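PDB 5CZ3: probable host range protein 2-3 from Myxoma virus, which probably acts as a host-range factor of the poxvirus C7 family, helping the virus multiply in different cell types. Local coordinates for residues L39-A42 / T43-I47. Sequence-based numbering, arbitrary orientation.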
ATOM      1  N   LEU A  39       6.933  -6.491   8.006  1.00 53.54           N
ATOM      2  CA  LEU A  39       8.308  -6.334   7.556  1.00 52.07           C
ATOM      3  C   LEU A  39       9.261  -7.052   8.500  1.00 53.46           C
ATOM      4  O   LEU A  39       9.302  -6.760   9.695  1.00 55.06           O
ATOM      5  CB  LEU A  39       8.674  -4.854   7.457  1.00 50.80           C
ATOM      6  CG  LEU A  39       7.810  -4.010   6.517  1.00 48.25           C
ATOM      7  CD1 LEU A  39       7.951  -2.535   6.848  1.00 47.47           C
ATOM      8  CD2 LEU A  39       8.193  -4.277   5.071  1.00 47.37           C
ATOM      9  N   LYS A  40      10.019  -8.001   7.964  1.00 52.92           N
ATOM     10  CA  LYS A  40      10.985  -8.736   8.768  1.00 55.40           C
ATOM     11  C   LYS A  40      12.402  -8.323   8.376  1.00 55.39           C
ATOM     12  O   LYS A  40      12.756  -8.342   7.196  1.00 53.91           O
ATOM     13  CB  LYS A  40      10.797 -10.249   8.602  1.00 55.91           C
ATOM     14  CG  LYS A  40       9.428 -10.797   9.036  1.00 54.49           C
ATOM     15  N   THR A  41      13.206  -7.938   9.363  1.00 65.85           N
ATOM     16  CA  THR A  41      14.593  -7.557   9.108  1.00 64.37           C
ATOM     17  C   THR A  41      15.513  -7.894  10.278  1.00 67.51           C
ATOM     18  O   THR A  41      15.108  -7.848  11.440  1.00 68.51           O
ATOM     19  CB  THR A  41      14.722  -6.051   8.792  1.00 60.22           C
ATOM     20  OG1 THR A  41      16.082  -5.747   8.457  1.00 60.12           O
ATOM     21  CG2 THR A  41      14.293  -5.204   9.981  1.00 59.60           C
ATOM     22  N   ALA A  42      16.757  -8.235   9.959  1.00 69.00           N
ATOM     23  CA  ALA A  42      17.751  -8.553  10.975  1.00 72.98           C
ATOM     24  C   ALA A  42      18.734  -7.401  11.155  1.00 71.29           C
ATOM     25  O   ALA A  42      19.482  -7.357  12.131  1.00 74.19           O
ATOM     26  CB  ALA A  42      18.492  -9.831  10.611  1.00 70.33           C
ATOM     27  N   THR A  43      18.725  -6.471  10.205  1.00 66.72           N
ATOM     28  CA  THR A  43      19.615  -5.315  10.250  1.00 65.37           C
ATOM     29  C   THR A  43      18.828  -4.008  10.288  1.00 62.00           C
ATOM     30  O   THR A  43      17.628  -3.982  10.013  1.00 60.01           O
ATOM     31  CB  THR A  43      20.570  -5.287   9.039  1.00 64.22           C
ATOM     32  OG1 THR A  43      19.811  -5.163   7.829  1.00 60.86           O
ATOM     33  CG2 THR A  43      21.400  -6.558   8.981  1.00 68.04           C
ATOM     34  N   CYS A  44      19.519  -2.926  10.628  1.00 62.06           N
ATOM     35  CA  CYS A  44      18.910  -1.603  10.688  1.00 59.93           C
ATOM     36  C   CYS A  44      18.917  -0.972   9.300  1.00 58.28           C
ATOM     37  O   CYS A  44      19.976  -0.822   8.692  1.00 59.41           O
ATOM     38  CB  CYS A  44      19.662  -0.719  11.681  1.00 61.61           C
ATOM     39  SG  CYS A  44      19.575  -1.304  13.391  1.00107.38           S
ATOM     40  N   LYS A  45      17.745  -0.611   8.790  1.00 56.45           N
ATOM     41  CA  LYS A  45      17.668  -0.074   7.435  1.00 54.71           C
ATOM     42  C   LYS A  45      16.517   0.903   7.240  1.00 50.27           C
ATOM     43  O   LYS A  45      15.615   1.003   8.072  1.00 49.56           O
ATOM     44  CB  LYS A  45      17.536  -1.216   6.423  1.00 56.36           C
ATOM     45  CG  LYS A  45      16.234  -1.990   6.535  1.00 57.00           C
ATOM     46  CD  LYS A  45      16.195  -3.162   5.570  1.00 58.29           C
ATOM     47  CE  LYS A  45      17.362  -4.109   5.803  1.00 62.94           C
ATOM     48  NZ  LYS A  45      17.293  -5.303   4.917  1.00 66.41           N
ATOM     49  N   TYR A  46      16.567   1.628   6.127  1.00 47.29           N
ATOM     50  CA  TYR A  46      15.471   2.491   5.717  1.00 44.37           C
ATOM     51  C   TYR A  46      14.627   1.781   4.666  1.00 43.23           C
ATOM     52  O   TYR A  46      15.155   1.272   3.679  1.00 43.67           O
ATOM     53  CB  TYR A  46      15.996   3.818   5.162  1.00 42.51           C
ATOM     54  CG  TYR A  46      16.527   4.769   6.210  1.00 43.15           C
ATOM     55  CD1 TYR A  46      15.683   5.666   6.853  1.00 42.30           C
ATOM     56  CD2 TYR A  46      17.872   4.779   6.552  1.00 45.09           C
ATOM     57  CE1 TYR A  46      16.162   6.542   7.807  1.00 44.09           C
ATOM     58  CE2 TYR A  46      18.361   5.652   7.506  1.00 46.71           C
ATOM     59  CZ  TYR A  46      17.501   6.532   8.131  1.00 46.27           C
ATOM     60  OH  TYR A  46      17.981   7.405   9.081  1.00 48.47           O
ATOM     61  N   ILE A  47      13.318   1.741   4.882  1.00 42.39           N
ATOM     62  CA  ILE A  47      12.415   1.121   3.923  1.00 41.92           C
ATOM     63  C   ILE A  47      11.569   2.181   3.229  1.00 41.06           C
ATOM     64  O   ILE A  47      10.827   2.920   3.876  1.00 40.52           O
ATOM     65  CB  ILE A  47      11.500   0.084   4.594  1.00 42.90           C
ATOM     66  CG1 ILE A  47      12.339  -0.994   5.279  1.00 44.96           C
ATOM     67  CG2 ILE A  47      10.569  -0.547   3.571  1.00 42.28           C
ATOM     68  CD1 ILE A  47      11.522  -2.006   6.042  1.00 46.78           C
TER
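Thr41 and Thr43 meet where the chain turns from strand 34-40 of one sheet into strand 45-54 of the other, a short connection between the two layers of this beta-sandwich. The turn carries one hydrogen bond from a side chain to the backbone: Thr41 OG1 donates to Thr43 O at 2.8 Å. The hydroxyl comes in bent from the C=O direction (130°) and only a little off the carbonyl plane. Because OG1 lies anti to the backbone N of Thr41 (chi1 -176°), it faces across the turn, and a short hydroxyl side chain suits a place where a donor must reach a carbonyl two residues on.

Lys45 runs alongside the same hydroxyl, its CE 3.4 Å from Thr41 OG1, while the bend at chi3 (58°) helps bring NZ to partners in the loop between strands 117-121 and 126-131: a salt bridge with Asp123 OD1 and a hydrogen bond with Thr122 OG1. The other carboxylate oxygen, Asp123 OD2, accepts the backbone N-H of Ala42.

Deeper between the sheets the contact is apolar. Leu39 and Ile47 extend toward each other tip to tip, CD1 to CD1 at 3.7 Å, and both also touch Ile93 of strand 87-95; branched aliphatic residues suit this buried place. The chemistry thus grades from hydrocarbon in the core to polar bonding at the turn, where the threonine hydroxyl ties down a carbonyl and the lysine joins the turn to the loop that holds Thr122 and Asp123.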